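Soluble lytic murein transglycosylase (Pseudomonas aeruginosa, PDB 5OHU) cleaves the glycan strands of bacterial peptidoglycan as a lytic transglycosylase, acting both exolytically and endolytically in cell-wall turnover. Local coordinates at residues 339-344 / 371-376; 346-351 / 362-367. One frame throughout, in Å; residues are numbered along the deposited sequence.

Interaction 1 (339-344 / 371-376); sequences ATSRWR and ERDFYG
Two helix starts meet here through polar pairs and one ring face: S341, R342 and R344 at the beginning of helix 341-354 against Y375 in the first turn of helix 374-383 and E371 and D373 in the turn that leads into it. Both starts are N-capped, T340 OG1 accepting from W343 N and D373 OD1 from G376 N. D373 does double duty, because its other oxygen, OD2, takes the hydroxyl of S341 on its syn lone pair, OG to OD2 2.7 Å. The cap of one helix is thus tied to the first turn of the other. Y375 lies with its ring face against the backbone of R342, whose CA sits 3.5 Å from the ring centroid and almost on the normal. R342 CG is anti to the backbone N (chi1 172°), and the chain then bends at chi3, bringing NE to Y375 OH at 3.0 Å, in the guanidinium plane. That hydroxyl is also hydrogen-bonded to E600 and Q612, while R342 NH1 is salt-bridged to E311. R344 NH2 makes a salt bridge to E371 OE1, 3.1 Å, arriving from above the carboxylate plane. S341 and R344 also touch L368 of helix 360-368, while F374 packs on helix 605-624.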
ATOM      1  N   ALA A 339     -15.856  11.061  10.914  1.00 18.21           N
ATOM      2  CA  ALA A 339     -15.932  11.887   9.712  1.00 23.99           C
ATOM      3  C   ALA A 339     -16.011  11.071   8.427  1.00 19.04           C
ATOM      4  O   ALA A 339     -16.369  11.622   7.388  1.00 26.25           O
ATOM      5  CB  ALA A 339     -14.727  12.827   9.616  1.00 20.42           C
ATOM      6  N   THR A 340     -15.678   9.789   8.455  1.00 18.19           N
ATOM      7  CA  THR A 340     -15.633   9.032   7.213  1.00 19.19           C
ATOM      8  C   THR A 340     -17.029   8.706   6.700  1.00 21.68           C
ATOM      9  O   THR A 340     -17.989   8.541   7.462  1.00 21.64           O
ATOM     10  CB  THR A 340     -14.871   7.737   7.409  1.00 15.50           C
ATOM     11  OG1 THR A 340     -15.640   6.887   8.270  1.00 13.48           O
ATOM     12  CG2 THR A 340     -13.499   8.043   8.035  1.00 13.32           C
ATOM     13  N   SER A 341     -17.125   8.582   5.380  1.00 19.08           N
ATOM     14  CA  SER A 341     -18.381   8.156   4.782  1.00 13.77           C
ATOM     15  C   SER A 341     -18.782   6.770   5.263  1.00 13.23           C
ATOM     16  O   SER A 341     -19.973   6.482   5.382  1.00 14.53           O
ATOM     17  CB  SER A 341     -18.261   8.176   3.263  1.00 16.72           C
ATOM     18  OG  SER A 341     -17.092   7.478   2.866  1.00 25.81           O
ATOM     19  N   ARG A 342     -17.803   5.908   5.556  1.00 12.95           N
ATOM     20  CA  ARG A 342     -18.079   4.573   6.077  1.00 19.18           C
ATOM     21  C   ARG A 342     -18.918   4.623   7.353  1.00 12.53           C
ATOM     22  O   ARG A 342     -19.994   4.011   7.437  1.00 14.43           O
ATOM     23  CB  ARG A 342     -16.763   3.830   6.329  1.00 15.45           C
ATOM     24  CG  ARG A 342     -16.975   2.506   7.044  1.00 20.79           C
ATOM     25  CD  ARG A 342     -15.674   1.825   7.353  1.00 11.85           C
ATOM     26  NE  ARG A 342     -14.953   1.498   6.127  1.00 13.87           N
ATOM     27  CZ  ARG A 342     -13.673   1.797   5.940  1.00 25.24           C
ATOM     28  NH1 ARG A 342     -13.007   2.436   6.899  1.00 30.69           N
ATOM     29  NH2 ARG A 342     -13.078   1.466   4.807  1.00 22.06           N
ATOM     30  N   TRP A 343     -18.447   5.332   8.367  1.00 12.67           N
ATOM     31  CA  TRP A 343     -19.175   5.252   9.626  1.00 17.63           C
ATOM     32  C   TRP A 343     -20.356   6.201   9.679  1.00 17.38           C
ATOM     33  O   TRP A 343     -21.279   5.963  10.469  1.00 13.69           O
ATOM     34  CB  TRP A 343     -18.226   5.457  10.812  1.00 15.93           C
ATOM     35  CG  TRP A 343     -17.235   4.355  10.796  1.00 12.37           C
ATOM     36  CD1 TRP A 343     -15.874   4.441  10.568  1.00 12.36           C
ATOM     37  CD2 TRP A 343     -17.538   2.966  10.886  1.00 12.04           C
ATOM     38  NE1 TRP A 343     -15.329   3.183  10.545  1.00 12.07           N
ATOM     39  CE2 TRP A 343     -16.326   2.262  10.743  1.00 12.83           C
ATOM     40  CE3 TRP A 343     -18.720   2.245  11.100  1.00 11.90           C
ATOM     41  CZ2 TRP A 343     -16.263   0.874  10.805  1.00 17.18           C
ATOM     42  CZ3 TRP A 343     -18.656   0.874  11.149  1.00 15.14           C
ATOM     43  CH2 TRP A 343     -17.436   0.199  11.003  1.00 15.76           C
ATOM     44  N   ARG A 344     -20.383   7.234   8.833  1.00 15.82           N
ATOM     45  CA  ARG A 344     -21.637   7.963   8.652  1.00 15.66           C
ATOM     46  C   ARG A 344     -22.683   7.045   8.039  1.00 18.49           C
ATOM     47  O   ARG A 344     -23.848   7.037   8.463  1.00 14.65           O
ATOM     48  CB  ARG A 344     -21.426   9.205   7.781  1.00 13.90           C
ATOM     49  CG  ARG A 344     -20.730  10.363   8.503  1.00 18.94           C
ATOM     50  CD  ARG A 344     -20.696  11.626   7.658  1.00 21.01           C
ATOM     51  NE  ARG A 344     -19.558  11.565   6.748  1.00 40.30           N
ATOM     52  CZ  ARG A 344     -19.523  12.074   5.518  1.00 47.59           C
ATOM     53  NH1 ARG A 344     -20.580  12.711   5.032  1.00 44.63           N
ATOM     54  NH2 ARG A 344     -18.415  11.946   4.793  1.00 47.43           N
ATOM     55  N   GLU A 371     -21.848  12.403  -1.431  1.00 41.96           N
ATOM     56  CA  GLU A 371     -20.497  11.860  -1.443  1.00 33.07           C
ATOM     57  C   GLU A 371     -20.339  10.951  -2.655  1.00 32.85           C
ATOM     58  O   GLU A 371     -21.254  10.202  -3.007  1.00 37.45           O
ATOM     59  CB  GLU A 371     -20.211  11.086  -0.157  1.00 35.23           C
ATOM     60  CG  GLU A 371     -18.756  10.669   0.020  1.00 54.41           C
ATOM     61  CD  GLU A 371     -17.978  11.624   0.896  1.00 66.14           C
ATOM     62  OE1 GLU A 371     -18.608  12.329   1.714  1.00 64.90           O
ATOM     63  OE2 GLU A 371     -16.736  11.660   0.771  1.00 78.60           O
ATOM     64  N   ARG A 372     -19.176  11.021  -3.301  1.00 31.77           N
ATOM     65  CA  ARG A 372     -18.993  10.381  -4.595  1.00 33.98           C
ATOM     66  C   ARG A 372     -18.342   9.001  -4.499  1.00 32.48           C
ATOM     67  O   ARG A 372     -17.816   8.508  -5.498  1.00 38.58           O
ATOM     68  CB  ARG A 372     -18.170  11.284  -5.514  1.00 43.08           C
ATOM     69  CG  ARG A 372     -18.674  12.714  -5.559  1.00 53.84           C
ATOM     70  CD  ARG A 372     -18.500  13.324  -6.929  1.00 61.38           C
ATOM     71  NE  ARG A 372     -19.157  12.525  -7.959  1.00 70.01           N
ATOM     72  CZ  ARG A 372     -19.256  12.885  -9.236  1.00 68.81           C
ATOM     73  NH1 ARG A 372     -18.743  14.036  -9.647  1.00 68.77           N
ATOM     74  NH2 ARG A 372     -19.870  12.092 -10.101  1.00 65.92           N
ATOM     75  N   ASP A 373     -18.375   8.357  -3.336  1.00 25.55           N
ATOM     76  CA  ASP A 373     -17.710   7.069  -3.184  1.00 21.25           C
ATOM     77  C   ASP A 373     -18.739   5.969  -2.910  1.00 18.55           C
ATOM     78  O   ASP A 373     -19.952   6.188  -2.994  1.00 17.71           O
ATOM     79  CB  ASP A 373     -16.630   7.149  -2.107  1.00 26.21           C
ATOM     80  CG  ASP A 373     -17.193   7.246  -0.699  1.00 33.03           C
ATOM     81  OD1 ASP A 373     -18.384   7.571  -0.526  1.00 35.79           O
ATOM     82  OD2 ASP A 373     -16.421   7.008   0.243  1.00 38.62           O
ATOM     83  N   PHE A 374     -18.232   4.783  -2.565  1.00 16.31           N
ATOM     84  CA  PHE A 374     -19.084   3.610  -2.367  1.00 13.44           C
ATOM     85  C   PHE A 374     -20.182   3.866  -1.341  1.00 18.17           C
ATOM     86  O   PHE A 374     -21.344   3.517  -1.569  1.00 16.19           O
ATOM     87  CB  PHE A 374     -18.215   2.410  -1.966  1.00 13.08           C
ATOM     88  CG  PHE A 374     -18.997   1.186  -1.542  1.00 14.59           C
ATOM     89  CD1 PHE A 374     -19.554   0.340  -2.516  1.00 12.72           C
ATOM     90  CD2 PHE A 374     -19.208   0.895  -0.196  1.00 12.43           C
ATOM     91  CE1 PHE A 374     -20.281  -0.790  -2.173  1.00 12.41           C
ATOM     92  CE2 PHE A 374     -19.924  -0.251   0.166  1.00 12.13           C
ATOM     93  CZ  PHE A 374     -20.474  -1.091  -0.831  1.00 12.11           C
ATOM     94  N   TYR A 375     -19.835   4.466  -0.193  1.00 17.79           N
ATOM     95  CA  TYR A 375     -20.837   4.675   0.848  1.00 13.19           C
ATOM     96  C   TYR A 375     -21.846   5.770   0.485  1.00 17.91           C
ATOM     97  O   TYR A 375     -22.972   5.754   0.996  1.00 14.41           O
ATOM     98  CB  TYR A 375     -20.142   4.998   2.177  1.00 13.09           C
ATOM     99  CG  TYR A 375     -19.291   3.847   2.689  1.00 12.95           C
ATOM    100  CD1 TYR A 375     -19.883   2.720   3.265  1.00 12.38           C
ATOM    101  CD2 TYR A 375     -17.895   3.870   2.574  1.00 12.72           C
ATOM    102  CE1 TYR A 375     -19.117   1.641   3.709  1.00 12.08           C
ATOM    103  CE2 TYR A 375     -17.123   2.799   3.029  1.00 13.67           C
ATOM    104  CZ  TYR A 375     -17.738   1.697   3.605  1.00 12.93           C
ATOM    105  OH  TYR A 375     -16.969   0.643   4.051  1.00 15.52           O
ATOM    106  N   GLY A 376     -21.473   6.728  -0.368  1.00 13.96           N
ATOM    107  CA  GLY A 376     -22.473   7.649  -0.890  1.00 14.49           C
ATOM    108  C   GLY A 376     -23.491   6.953  -1.781  1.00 14.32           C
ATOM    109  O   GLY A 376     -24.685   7.235  -1.708  1.00 17.33           O
TER

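Interaction 2 (346-351 / 362-367); sequences WQARSL and IALYQK
Segments 346-351 and 362-367, each within a longer helix, run nearly antiparallel, the axes of these short pieces 8.8 Å apart at closest approach with 156° between their directions, and A348 faces L364 where the backbones come nearest, CA to CA 5.4 Å. No hydrogen bond spans the two segments; the contact is apolar packing around A348. Its methyl group touches two consecutive residues of the other helix. On one, CB lies 3.5 Å from L364 CB; on the other, it rests over a face of the Y365 ring, displaced toward the rim, nearest CE1, in a CH-pi contact 3.8 Å from the centroid. This is an antiparallel helical hairpin, as in the paired helices of the alpha-superhelical Slt70-like enzymes, with a short connection between helix 341-354 and helix 360-368. L364 divides its branches: CD1 meets L351 CD2 at 3.8 Å, the two side chains crossing at about a right angle, while CD2 faces the amide oxygen of Q347, OE1, at 4.0 Å. Y365 CG is anti to its carbonyl carbon (chi1 -76°); past the methyl group of A348 the ring's OH ends beside R349, 3.2 Å from R349 CA and 3.3 Å from R349 CD. The hydroxyl hydrogen-bonds Q352, one turn beyond A348. Outside the pair, Y365 also packs on A379, R382 and L383 of helix 374-383, and Q347 and L351 lie against Y327 of helix 323-330.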
ATOM      1  N   TRP A 346     -22.761   3.675   8.284  1.00 14.03           N
ATOM      2  CA  TRP A 346     -23.184   2.613   9.190  1.00 12.09           C
ATOM      3  C   TRP A 346     -23.940   3.153  10.400  1.00 17.00           C
ATOM      4  O   TRP A 346     -24.803   2.449  10.934  1.00 16.33           O
ATOM      5  CB  TRP A 346     -21.987   1.746   9.586  1.00 11.85           C
ATOM      6  CG  TRP A 346     -21.671   0.762   8.465  1.00 11.64           C
ATOM      7  CD1 TRP A 346     -20.573   0.759   7.656  1.00 14.60           C
ATOM      8  CD2 TRP A 346     -22.515  -0.306   7.997  1.00 11.43           C
ATOM      9  NE1 TRP A 346     -20.658  -0.263   6.733  1.00 11.47           N
ATOM     10  CE2 TRP A 346     -21.847  -0.925   6.913  1.00 16.82           C
ATOM     11  CE3 TRP A 346     -23.769  -0.795   8.384  1.00 11.35           C
ATOM     12  CZ2 TRP A 346     -22.394  -2.017   6.217  1.00 14.22           C
ATOM     13  CZ3 TRP A 346     -24.315  -1.890   7.695  1.00 11.15           C
ATOM     14  CH2 TRP A 346     -23.627  -2.487   6.632  1.00 15.91           C
ATOM     15  N   GLN A 347     -23.710   4.405  10.795  1.00 14.64           N
ATOM     16  CA  GLN A 347     -24.557   4.980  11.834  1.00 13.34           C
ATOM     17  C   GLN A 347     -26.016   5.045  11.383  1.00 15.84           C
ATOM     18  O   GLN A 347     -26.923   4.607  12.104  1.00 14.14           O
ATOM     19  CB  GLN A 347     -24.060   6.366  12.235  1.00 13.17           C
ATOM     20  CG  GLN A 347     -25.030   7.040  13.191  1.00 16.52           C
ATOM     21  CD  GLN A 347     -24.443   8.288  13.828  1.00 23.22           C
ATOM     22  OE1 GLN A 347     -24.883   9.390  13.554  1.00 31.14           O
ATOM     23  NE2 GLN A 347     -23.429   8.109  14.670  1.00 27.70           N
ATOM     24  N   ALA A 348     -26.256   5.595  10.188  1.00 14.22           N
ATOM     25  CA  ALA A 348     -27.611   5.638   9.645  1.00 18.43           C
ATOM     26  C   ALA A 348     -28.183   4.233   9.462  1.00 22.86           C
ATOM     27  O   ALA A 348     -29.335   3.974   9.824  1.00 17.12           O
ATOM     28  CB  ALA A 348     -27.614   6.391   8.313  1.00 13.32           C
ATOM     29  N   ARG A 349     -27.378   3.303   8.933  1.00 12.42           N
ATOM     30  CA  ARG A 349     -27.904   1.988   8.567  1.00 12.11           C
ATOM     31  C   ARG A 349     -28.152   1.111   9.792  1.00 16.64           C
ATOM     32  O   ARG A 349     -29.164   0.394   9.853  1.00 11.78           O
ATOM     33  CB  ARG A 349     -26.960   1.290   7.570  1.00 11.92           C
ATOM     34  CG  ARG A 349     -27.354  -0.175   7.225  1.00 11.60           C
ATOM     35  CD  ARG A 349     -28.605  -0.151   6.331  1.00 11.68           C
ATOM     36  NE  ARG A 349     -29.102  -1.492   6.019  1.00 11.41           N
ATOM     37  CZ  ARG A 349     -30.354  -1.794   5.668  1.00 17.20           C
ATOM     38  NH1 ARG A 349     -31.281  -0.856   5.590  1.00 18.96           N
ATOM     39  NH2 ARG A 349     -30.681  -3.048   5.408  1.00 14.07           N
ATOM     40  N   SER A 350     -27.266   1.165  10.791  1.00 14.34           N
ATOM     41  CA  SER A 350     -27.540   0.402  12.006  1.00 20.17           C
ATOM     42  C   SER A 350     -28.755   0.957  12.739  1.00 13.25           C
ATOM     43  O   SER A 350     -29.538   0.188  13.306  1.00 13.37           O
ATOM     44  CB  SER A 350     -26.310   0.361  12.922  1.00 21.06           C
ATOM     45  OG  SER A 350     -25.934   1.657  13.365  1.00 18.17           O
ATOM     46  N   LEU A 351     -28.945   2.284  12.726  1.00 15.06           N
ATOM     47  CA  LEU A 351     -30.154   2.858  13.317  1.00 12.59           C
ATOM     48  C   LEU A 351     -31.406   2.351  12.595  1.00 17.76           C
ATOM     49  O   LEU A 351     -32.380   1.923  13.227  1.00 19.75           O
ATOM     50  CB  LEU A 351     -30.085   4.396  13.289  1.00 13.01           C
ATOM     51  CG  LEU A 351     -31.252   5.137  13.981  1.00 24.91           C
ATOM     52  CD1 LEU A 351     -31.459   4.654  15.433  1.00 16.99           C
ATOM     53  CD2 LEU A 351     -31.095   6.678  13.952  1.00 20.99           C
ATOM     54  N   ILE A 362     -33.378   8.881   7.690  1.00 22.52           N
ATOM     55  CA  ILE A 362     -33.497   9.673   6.458  1.00 19.58           C
ATOM     56  C   ILE A 362     -32.502  10.831   6.449  1.00 26.49           C
ATOM     57  O   ILE A 362     -31.674  10.960   5.536  1.00 30.11           O
ATOM     58  CB  ILE A 362     -34.933  10.192   6.294  1.00 28.98           C
ATOM     59  CG1 ILE A 362     -35.890   9.037   6.014  1.00 27.86           C
ATOM     60  CG2 ILE A 362     -34.990  11.253   5.197  1.00 29.53           C
ATOM     61  CD1 ILE A 362     -37.338   9.471   6.079  1.00 29.51           C
ATOM     62  N   ALA A 363     -32.585  11.707   7.453  1.00 29.07           N
ATOM     63  CA  ALA A 363     -31.676  12.848   7.514  1.00 27.46           C
ATOM     64  C   ALA A 363     -30.222  12.402   7.567  1.00 22.73           C
ATOM     65  O   ALA A 363     -29.347  13.056   6.996  1.00 28.06           O
ATOM     66  CB  ALA A 363     -32.001  13.727   8.721  1.00 23.72           C
ATOM     67  N   LEU A 364     -29.939  11.295   8.255  1.00 27.10           N
ATOM     68  CA  LEU A 364     -28.562  10.812   8.314  1.00 26.71           C
ATOM     69  C   LEU A 364     -28.060  10.421   6.924  1.00 24.18           C
ATOM     70  O   LEU A 364     -26.963  10.822   6.511  1.00 29.44           O
ATOM     71  CB  LEU A 364     -28.464   9.646   9.301  1.00 28.10           C
ATOM     72  CG  LEU A 364     -28.803  10.006  10.764  1.00 27.49           C
ATOM     73  CD1 LEU A 364     -28.832   8.766  11.641  1.00 22.76           C
ATOM     74  CD2 LEU A 364     -27.835  11.060  11.346  1.00 21.16           C
ATOM     75  N   TYR A 365     -28.871   9.675   6.169  1.00 21.95           N
ATOM     76  CA  TYR A 365     -28.474   9.299   4.813  1.00 23.44           C
ATOM     77  C   TYR A 365     -28.294  10.518   3.923  1.00 30.61           C
ATOM     78  O   TYR A 365     -27.420  10.528   3.048  1.00 26.71           O
ATOM     79  CB  TYR A 365     -29.515   8.369   4.195  1.00 15.37           C
ATOM     80  CG  TYR A 365     -29.506   6.929   4.677  1.00 13.75           C
ATOM     81  CD1 TYR A 365     -28.322   6.188   4.749  1.00 13.45           C
ATOM     82  CD2 TYR A 365     -30.691   6.318   5.077  1.00 17.46           C
ATOM     83  CE1 TYR A 365     -28.333   4.869   5.196  1.00 13.03           C
ATOM     84  CE2 TYR A 365     -30.721   4.997   5.512  1.00 15.67           C
ATOM     85  CZ  TYR A 365     -29.540   4.283   5.573  1.00 15.23           C
ATOM     86  OH  TYR A 365     -29.597   2.987   6.013  1.00 13.61           O
ATOM     87  N   GLN A 366     -29.109  11.556   4.131  1.00 31.66           N
ATOM     88  CA  GLN A 366     -29.074  12.706   3.233  1.00 33.79           C
ATOM     89  C   GLN A 366     -27.753  13.458   3.337  1.00 33.70           C
ATOM     90  O   GLN A 366     -27.253  13.978   2.335  1.00 41.29           O
ATOM     91  CB  GLN A 366     -30.257  13.622   3.520  1.00 26.63           C
ATOM     92  CG  GLN A 366     -31.558  13.069   2.980  1.00 26.94           C
ATOM     93  CD  GLN A 366     -32.764  13.852   3.444  1.00 37.29           C
ATOM     94  OE1 GLN A 366     -32.759  14.453   4.523  1.00 45.46           O
ATOM     95  NE2 GLN A 366     -33.810  13.848   2.632  1.00 38.30           N
ATOM     96  N   LYS A 367     -27.163  13.514   4.530  1.00 35.54           N
ATOM     97  CA  LYS A 367     -25.817  14.057   4.662  1.00 41.19           C
ATOM     98  C   LYS A 367     -24.812  13.334   3.784  1.00 42.38           C
ATOM     99  O   LYS A 367     -23.770  13.902   3.448  1.00 54.55           O
ATOM    100  CB  LYS A 367     -25.340  13.957   6.114  1.00 51.33           C
ATOM    101  CG  LYS A 367     -26.319  14.469   7.144  1.00 58.83           C
ATOM    102  CD  LYS A 367     -26.098  13.781   8.487  1.00 61.18           C
ATOM    103  CE  LYS A 367     -24.731  14.085   9.078  1.00 58.98           C
ATOM    104  NZ  LYS A 367     -24.744  13.942  10.564  1.00 58.85           N
TER

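How the interactions relate
Coming from the N terminus, the chain enters helix 341-354 through 339-344, the first half of interaction 1, and one residue further on reaches 346-351, the first half of interaction 2. It then turns back along helix 360-368, and 362-367 closes the short loop of interaction 2. Only after that does 371-376, leading into helix 374-383, close the longer loop of interaction 1, so the shorter loop lies wholly within the longer. Helix 341-354 serves both contacts and is thereby joined to the two helices that follow it. The centres of the two interactions are about 11 Å apart, and they meet directly: Y375 CE1 packs on W346 NE1 at 3.9 Å.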